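Local coordinates for protein putative efflux transporter (Bacteroides eggerthii, PDB 4L8J) that probably serves as the periplasmic membrane-fusion (adaptor) subunit of a bacterial efflux pump, at residues A[19-29]-A[236-247]; A[61-70]-A[126-134]. One frame throughout, in Å; residues are numbered along the deposited sequence.

Contact 1. Residues A[19-29]-A[236-247]; sequences SVILKDFSGMV and GFTCNIRLASDI
The guanidinium of Arg242 meets Asp24 with its edge, while Leu22 CB lies over one of its faces. The grip is side-on: NE reaches Asp24 OD1 at 2.7 Å from above the carboxylate plane, and NH2 takes the syn lone pair of Asp24 OD2 at 2.9 Å, the two planes being turned 41° apart. On the opposite face of that carboxylate Asn240 ND2 donates to the same OD1 at 3.0 Å, so one oxygen is held between an amide and an arginine. A chi1 of 160° and bends at chi2 and chi3 bring the end of the Arg242 chain nearer strand 20-29, to Asp24. A leucine in its place would probably leave the Asp24 carboxylate without its charged mate, held by the Asn240 amide on one face only.

The Phe25 ring, on the other side of the sheet, receives Leu243 CB at its edge, 3.8 Å from CE2. Glycine suits position Gly27, since a CB would clash with Ile241 CD1 as it stands, 3.5 Å from Gly27 N. At the far end Ser19 OG donates to Asp246 OD1 at 2.7 Å, and a water bridges Ser19 OG and Asp246 OD2.

Regular antiparallel backbone bonds join strands 20-29 and 238-246, closing the six-stranded barrel. The face of Phe25, Ile241 and Leu243 turns inward, where Val171, Phe169 and Phe186 of the adjoining strands and Leu178 of helix 176-180 meet it. Strand 185-190 continues the sheet beyond 238-246, and strand 166-171 continues it beyond 20-29.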
# COMPACT_ATOMS: atom_id res chain seq x y z
N SER A 19 -1.50 -13.42 2.76
CA SER A 19 -2.64 -13.19 3.64
C SER A 19 -2.89 -14.28 4.70
O SER A 19 -3.92 -14.21 5.39
CB SER A 19 -3.91 -13.02 2.80
OG SER A 19 -4.19 -14.22 2.11
N VAL A 20 -2.03 -15.29 4.79
CA VAL A 20 -2.18 -16.35 5.79
C VAL A 20 -1.45 -15.90 7.05
O VAL A 20 -0.25 -15.67 7.03
CB VAL A 20 -1.69 -17.74 5.27
CG1 VAL A 20 -1.67 -18.79 6.39
CG2 VAL A 20 -2.57 -18.22 4.11
N ILE A 21 -2.19 -15.72 8.15
CA ILE A 21 -1.64 -15.33 9.44
C ILE A 21 -1.37 -16.58 10.26
O ILE A 21 -2.23 -17.45 10.37
CB ILE A 21 -2.56 -14.34 10.20
CG1 ILE A 21 -2.99 -13.13 9.33
CG2 ILE A 21 -1.94 -13.92 11.58
CD1 ILE A 21 -1.86 -12.22 8.79
N LEU A 22 -0.16 -16.69 10.82
CA LEU A 22 0.23 -17.82 11.65
C LEU A 22 0.50 -17.35 13.07
O LEU A 22 1.13 -16.31 13.25
CB LEU A 22 1.50 -18.48 11.09
CG LEU A 22 1.50 -18.91 9.62
CD1 LEU A 22 2.90 -19.36 9.21
CD2 LEU A 22 0.53 -20.06 9.38
N LYS A 23 -0.02 -18.08 14.08
CA LYS A 23 0.21 -17.79 15.49
C LYS A 23 0.48 -19.06 16.21
O LYS A 23 -0.19 -20.06 15.95
CB LYS A 23 -0.98 -17.04 16.16
CG LYS A 23 -1.31 -15.68 15.56
CD LYS A 23 -0.27 -14.59 15.93
CE LYS A 23 -0.59 -13.31 15.19
NZ LYS A 23 0.46 -12.28 15.40
N ASP A 24 1.40 -19.01 17.17
CA ASP A 24 1.75 -20.15 18.00
C ASP A 24 1.29 -19.87 19.42
O ASP A 24 1.48 -18.77 19.94
CB ASP A 24 3.24 -20.45 17.95
CG ASP A 24 3.70 -20.98 16.60
OD1 ASP A 24 3.15 -22.00 16.15
OD2 ASP A 24 4.61 -20.39 16.03
N PHE A 25 0.66 -20.87 20.03
CA PHE A 25 0.18 -20.82 21.41
C PHE A 25 0.64 -22.03 22.14
O PHE A 25 0.77 -23.10 21.53
CB PHE A 25 -1.37 -20.74 21.47
CG PHE A 25 -1.95 -19.63 20.63
CD1 PHE A 25 -1.88 -18.30 21.06
CD2 PHE A 25 -2.55 -19.90 19.41
CE1 PHE A 25 -2.37 -17.27 20.27
CE2 PHE A 25 -3.07 -18.87 18.63
CZ PHE A 25 -2.99 -17.56 19.07
N SER A 26 0.91 -21.87 23.44
CA SER A 26 1.23 -22.93 24.37
C SER A 26 -0.08 -23.40 24.98
O SER A 26 -0.92 -22.60 25.38
CB SER A 26 2.21 -22.46 25.45
OG SER A 26 3.43 -22.09 24.84
N GLY A 27 -0.23 -24.71 25.03
CA GLY A 27 -1.40 -25.37 25.56
C GLY A 27 -1.05 -26.57 26.39
O GLY A 27 0.12 -26.94 26.54
N MSE A 28 -2.08 -27.19 26.92
CA MSE A 28 -1.92 -28.31 27.80
C MSE A 28 -3.00 -29.32 27.56
O MSE A 28 -4.14 -28.96 27.29
CB MSE A 28 -1.97 -27.79 29.25
CG MSE A 28 -1.64 -28.82 30.30
SE MSE A 28 -1.63 -28.01 32.06
CE MSE A 28 0.15 -27.17 32.00
N VAL A 29 -2.64 -30.60 27.67
CA VAL A 29 -3.57 -31.71 27.56
C VAL A 29 -4.45 -31.66 28.81
O VAL A 29 -3.93 -31.55 29.92
CB VAL A 29 -2.85 -33.06 27.37
CG1 VAL A 29 -3.84 -34.23 27.31
CG2 VAL A 29 -2.00 -33.02 26.10
N GLY A 236 -1.85 -32.93 31.38
CA GLY A 236 -0.77 -32.11 31.90
C GLY A 236 0.37 -31.90 30.93
O GLY A 236 1.13 -30.94 31.09
N PHE A 237 0.50 -32.80 29.91
CA PHE A 237 1.50 -32.68 28.84
C PHE A 237 1.32 -31.36 28.12
O PHE A 237 0.18 -30.93 27.89
CB PHE A 237 1.38 -33.84 27.82
CG PHE A 237 2.17 -35.09 28.14
CD1 PHE A 237 2.31 -35.54 29.45
CD2 PHE A 237 2.73 -35.86 27.12
CE1 PHE A 237 3.04 -36.70 29.74
CE2 PHE A 237 3.44 -37.03 27.41
CZ PHE A 237 3.58 -37.44 28.71
N THR A 238 2.42 -30.68 27.82
CA THR A 238 2.32 -29.39 27.15
C THR A 238 2.60 -29.56 25.66
O THR A 238 3.16 -30.58 25.21
CB THR A 238 3.24 -28.35 27.81
OG1 THR A 238 4.55 -28.90 27.84
CG2 THR A 238 2.80 -27.97 29.23
N CYS A 239 2.18 -28.55 24.88
CA CYS A 239 2.34 -28.60 23.45
C CYS A 239 2.29 -27.23 22.86
O CYS A 239 1.93 -26.26 23.54
CB CYS A 239 1.24 -29.48 22.85
SG CYS A 239 -0.44 -28.85 23.14
N ASN A 240 2.62 -27.15 21.56
CA ASN A 240 2.49 -25.93 20.79
C ASN A 240 1.30 -26.09 19.89
O ASN A 240 1.09 -27.17 19.34
CB ASN A 240 3.76 -25.62 19.97
CG ASN A 240 3.63 -24.33 19.18
OD1 ASN A 240 3.73 -23.24 19.73
ND2 ASN A 240 3.27 -24.41 17.89
N ILE A 241 0.48 -25.05 19.79
CA ILE A 241 -0.68 -25.01 18.87
C ILE A 241 -0.39 -23.97 17.84
O ILE A 241 -0.25 -22.79 18.16
CB ILE A 241 -2.06 -24.79 19.54
CG1 ILE A 241 -2.28 -25.81 20.68
CG2 ILE A 241 -3.19 -24.88 18.49
CD1 ILE A 241 -1.95 -25.30 22.01
N ARG A 242 -0.32 -24.39 16.59
CA ARG A 242 -0.13 -23.46 15.47
C ARG A 242 -1.50 -23.19 14.86
O ARG A 242 -2.16 -24.13 14.40
CB ARG A 242 0.88 -24.05 14.45
CG ARG A 242 0.87 -23.47 13.02
CD ARG A 242 1.40 -22.06 12.85
NE ARG A 242 2.72 -21.82 13.44
CZ ARG A 242 3.88 -21.89 12.79
NH1 ARG A 242 3.92 -22.28 11.52
NH2 ARG A 242 5.01 -21.57 13.41
N LEU A 243 -1.97 -21.95 14.94
CA LEU A 243 -3.22 -21.49 14.33
C LEU A 243 -2.88 -20.85 12.99
O LEU A 243 -2.04 -19.96 12.98
CB LEU A 243 -3.96 -20.48 15.25
CG LEU A 243 -5.17 -19.70 14.64
CD1 LEU A 243 -6.36 -20.59 14.47
CD2 LEU A 243 -5.55 -18.51 15.53
N ALA A 244 -3.50 -21.29 11.87
CA ALA A 244 -3.30 -20.71 10.51
C ALA A 244 -4.63 -20.22 9.97
O ALA A 244 -5.61 -20.99 9.89
CB ALA A 244 -2.69 -21.72 9.54
N SER A 245 -4.69 -18.92 9.70
CA SER A 245 -5.91 -18.28 9.25
C SER A 245 -5.67 -17.46 7.98
O SER A 245 -4.89 -16.50 8.02
CB SER A 245 -6.47 -17.35 10.33
OG SER A 245 -6.65 -17.99 11.59
N ASP A 246 -6.39 -17.79 6.89
CA ASP A 246 -6.31 -16.96 5.70
C ASP A 246 -7.32 -15.82 5.89
O ASP A 246 -8.52 -16.06 5.86
CB ASP A 246 -6.54 -17.75 4.40
CG ASP A 246 -6.24 -16.96 3.13
OD1 ASP A 246 -6.18 -15.71 3.20
OD2 ASP A 246 -6.09 -17.58 2.06
N ILE A 247 -6.83 -14.61 6.18
CA ILE A 247 -7.71 -13.46 6.41
C ILE A 247 -8.16 -12.77 5.10
O ILE A 247 -8.91 -11.81 5.16
CB ILE A 247 -7.12 -12.44 7.40
CG1 ILE A 247 -5.81 -11.80 6.87
CG2 ILE A 247 -6.95 -13.06 8.81
CD1 ILE A 247 -5.48 -10.52 7.67
O HOH W 1 -5.50 -15.72 -0.09

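Contact 2. Residues A[61-70]-A[126-134]; sequences LIAAIDPRDI and MRDTKLLAP
A classic beta bulge interrupts the pairing of strands 61-65 and 130-132: Ile62 and Ala63 both face Leu131, whose carbonyl O accepts from Ile62 N at 2.9 Å and, weakly, from Ala63 N at 3.4 Å. Beyond it the antiparallel pairing is regular, with Leu131 N bonded to Ala63 O and Ile65 N to Thr129 O. The extra residue turns the Ile62 side chain toward the partner strand, where CG1 lies 3.7 Å from Ala133 N and CD1 touches Ala133 CB. The small Ala63 fits against Phe39, Leu48 and Ile156, whereas Leu61 CD1 touches both Lys130 CD and Leu132 CD2, using the aliphatic part of the lysine and leaving its amine to lead away.

Thr129 sits at the turn between helix 102-127 and strand 130-132. Its OG1, set between the backbone N and the carbonyl carbon (chi1 60°), donates to Met126 O at 2.7 Å, which occupies a carbonyl near the end of the helix. That same rotation sends CG2 the other way, tip to tip with Ile70 CD1 at 3.8 Å and close to Pro67 CB, while the Ile65 side chain crosses that of Thr129 at about a right angle, CG1 against Thr129 CB. Farther along, Ile70 CG2 packs against the selenium of Met126, a selenomethionine, at 4.1 Å.

The chemistry is thus divided: main-chain bonds fix the strand pair, with apolar side chains beside them, while the helix ends meet through apolar contacts. Threonine suits the junction because its hydroxyl satisfies a helix carbonyl while its methyl stays in the apolar cluster.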
# COMPACT_ATOMS: atom_id res chain seq x y z
N LEU A 61 -14.39 -57.57 28.42
CA LEU A 61 -14.48 -58.06 29.80
C LEU A 61 -13.42 -57.41 30.69
O LEU A 61 -12.26 -57.35 30.33
CB LEU A 61 -14.36 -59.61 29.84
CG LEU A 61 -14.55 -60.30 31.20
CD1 LEU A 61 -15.96 -60.13 31.73
CD2 LEU A 61 -14.23 -61.77 31.09
N ILE A 62 -13.84 -56.89 31.85
CA ILE A 62 -12.96 -56.30 32.86
C ILE A 62 -12.77 -57.30 33.98
O ILE A 62 -11.65 -57.51 34.45
CB ILE A 62 -13.55 -54.96 33.42
CG1 ILE A 62 -13.69 -53.88 32.31
CG2 ILE A 62 -12.71 -54.46 34.63
CD1 ILE A 62 -12.36 -53.38 31.77
N ALA A 63 -13.89 -57.89 34.44
CA ALA A 63 -13.88 -58.83 35.55
C ALA A 63 -15.14 -59.65 35.55
O ALA A 63 -16.14 -59.22 34.99
CB ALA A 63 -13.73 -58.09 36.88
N ALA A 64 -15.10 -60.83 36.17
CA ALA A 64 -16.30 -61.67 36.30
C ALA A 64 -16.36 -62.26 37.68
O ALA A 64 -15.32 -62.61 38.24
CB ALA A 64 -16.30 -62.79 35.26
N ILE A 65 -17.57 -62.34 38.25
CA ILE A 65 -17.78 -62.99 39.56
C ILE A 65 -18.30 -64.40 39.30
O ILE A 65 -18.83 -64.66 38.21
CB ILE A 65 -18.70 -62.19 40.55
CG1 ILE A 65 -20.12 -61.99 39.99
CG2 ILE A 65 -18.07 -60.86 40.98
CD1 ILE A 65 -21.22 -62.04 41.04
N ASP A 66 -18.14 -65.32 40.29
CA ASP A 66 -18.62 -66.70 40.24
C ASP A 66 -20.16 -66.65 40.08
O ASP A 66 -20.83 -66.12 40.96
CB ASP A 66 -18.20 -67.46 41.52
CG ASP A 66 -18.46 -68.95 41.54
OD1 ASP A 66 -19.08 -69.48 40.58
OD2 ASP A 66 -18.00 -69.61 42.50
N PRO A 67 -20.68 -67.13 38.92
CA PRO A 67 -22.12 -67.01 38.66
C PRO A 67 -22.97 -68.10 39.30
O PRO A 67 -24.18 -68.08 39.09
CB PRO A 67 -22.18 -67.13 37.13
CG PRO A 67 -21.05 -68.03 36.78
CD PRO A 67 -19.97 -67.74 37.78
N ARG A 68 -22.35 -69.05 40.03
CA ARG A 68 -23.00 -70.22 40.63
C ARG A 68 -24.34 -69.93 41.31
O ARG A 68 -25.34 -70.50 40.87
CB ARG A 68 -22.05 -70.95 41.61
N ASP A 69 -24.37 -69.08 42.37
CA ASP A 69 -25.57 -68.77 43.16
C ASP A 69 -26.64 -68.05 42.35
O ASP A 69 -27.79 -68.47 42.37
CB ASP A 69 -25.21 -67.94 44.40
CG ASP A 69 -24.34 -68.67 45.41
OD1 ASP A 69 -24.32 -69.93 45.38
OD2 ASP A 69 -23.69 -67.99 46.23
N ILE A 70 -26.25 -67.02 41.58
CA ILE A 70 -27.14 -66.25 40.73
C ILE A 70 -27.75 -67.19 39.66
O ILE A 70 -28.95 -67.09 39.40
CB ILE A 70 -26.38 -65.05 40.14
CG1 ILE A 70 -26.11 -64.02 41.25
CG2 ILE A 70 -27.15 -64.42 38.97
CD1 ILE A 70 -24.98 -62.96 40.95
N MSE A 126 -27.69 -62.13 36.29
CA MSE A 126 -26.94 -63.09 35.46
C MSE A 126 -26.03 -62.35 34.47
O MSE A 126 -24.86 -62.68 34.33
CB MSE A 126 -27.93 -64.01 34.73
CG MSE A 126 -27.30 -65.24 34.14
SE MSE A 126 -26.59 -66.51 35.48
CE MSE A 126 -27.24 -68.18 34.51
N ARG A 127 -26.57 -61.32 33.79
CA ARG A 127 -25.82 -60.48 32.86
C ARG A 127 -24.75 -59.70 33.64
O ARG A 127 -23.61 -59.57 33.16
CB ARG A 127 -26.80 -59.52 32.15
CG ARG A 127 -26.16 -58.46 31.25
CD ARG A 127 -27.09 -57.28 31.11
NE ARG A 127 -27.11 -56.44 32.32
CZ ARG A 127 -28.21 -55.86 32.81
NH1 ARG A 127 -29.38 -56.05 32.23
NH2 ARG A 127 -28.13 -55.11 33.90
N ASP A 128 -25.09 -59.24 34.86
CA ASP A 128 -24.19 -58.41 35.67
C ASP A 128 -23.05 -59.20 36.35
O ASP A 128 -22.18 -58.56 36.94
CB ASP A 128 -24.99 -57.59 36.70
CG ASP A 128 -25.82 -56.48 36.05
OD1 ASP A 128 -25.62 -56.21 34.84
OD2 ASP A 128 -26.72 -55.93 36.73
N THR A 129 -22.98 -60.54 36.17
CA THR A 129 -21.84 -61.34 36.67
C THR A 129 -20.58 -61.02 35.85
O THR A 129 -19.47 -61.30 36.29
CB THR A 129 -22.14 -62.84 36.65
OG1 THR A 129 -22.44 -63.28 35.32
CG2 THR A 129 -23.23 -63.24 37.63
N LYS A 130 -20.74 -60.42 34.66
CA LYS A 130 -19.62 -59.99 33.80
C LYS A 130 -19.57 -58.49 33.77
O LYS A 130 -20.53 -57.87 33.32
CB LYS A 130 -19.75 -60.56 32.36
CG LYS A 130 -19.90 -62.09 32.30
CD LYS A 130 -18.78 -62.75 31.56
CE LYS A 130 -18.83 -64.26 31.65
NZ LYS A 130 -19.75 -64.84 30.64
N LEU A 131 -18.49 -57.90 34.29
CA LEU A 131 -18.34 -56.44 34.28
C LEU A 131 -17.62 -56.05 32.98
O LEU A 131 -16.54 -56.56 32.71
CB LEU A 131 -17.59 -55.98 35.54
CG LEU A 131 -17.22 -54.50 35.67
CD1 LEU A 131 -18.46 -53.60 35.70
CD2 LEU A 131 -16.35 -54.30 36.92
N LEU A 132 -18.24 -55.22 32.14
CA LEU A 132 -17.68 -54.85 30.84
C LEU A 132 -17.26 -53.39 30.78
O LEU A 132 -17.76 -52.58 31.57
CB LEU A 132 -18.72 -55.13 29.73
CG LEU A 132 -19.43 -56.51 29.74
CD1 LEU A 132 -20.48 -56.58 28.67
CD2 LEU A 132 -18.44 -57.67 29.57
N ALA A 133 -16.33 -53.04 29.86
CA ALA A 133 -15.90 -51.66 29.70
C ALA A 133 -17.04 -50.84 29.08
O ALA A 133 -17.57 -51.23 28.04
CB ALA A 133 -14.64 -51.59 28.83
N PRO A 134 -17.50 -49.75 29.75
CA PRO A 134 -18.63 -48.98 29.20
C PRO A 134 -18.23 -48.10 27.99
O PRO A 134 -19.10 -47.62 27.25
CB PRO A 134 -19.09 -48.14 30.40
CG PRO A 134 -17.83 -47.90 31.18
CD PRO A 134 -17.00 -49.17 31.01

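In the fold
After strand 8-17 the chain enters strand 20-29, one half of contact 1, and meets its partner 238-246 only after some two hundred residues. Within that long loop lies contact 2, so the two are nested and do not cross. There the chain leaves strand 61-65, runs out and back through helices 68-95 and 102-127, and returns in strand 130-132, closing the base of the helical hairpin on the barrel-sandwich part. Contact 1 instead closes the six-stranded barrel, joining an early strand to a late one. The contact centres are 46 Å apart and the nearest atoms about 20 Å, consistent with separate modules of an elongated adaptor.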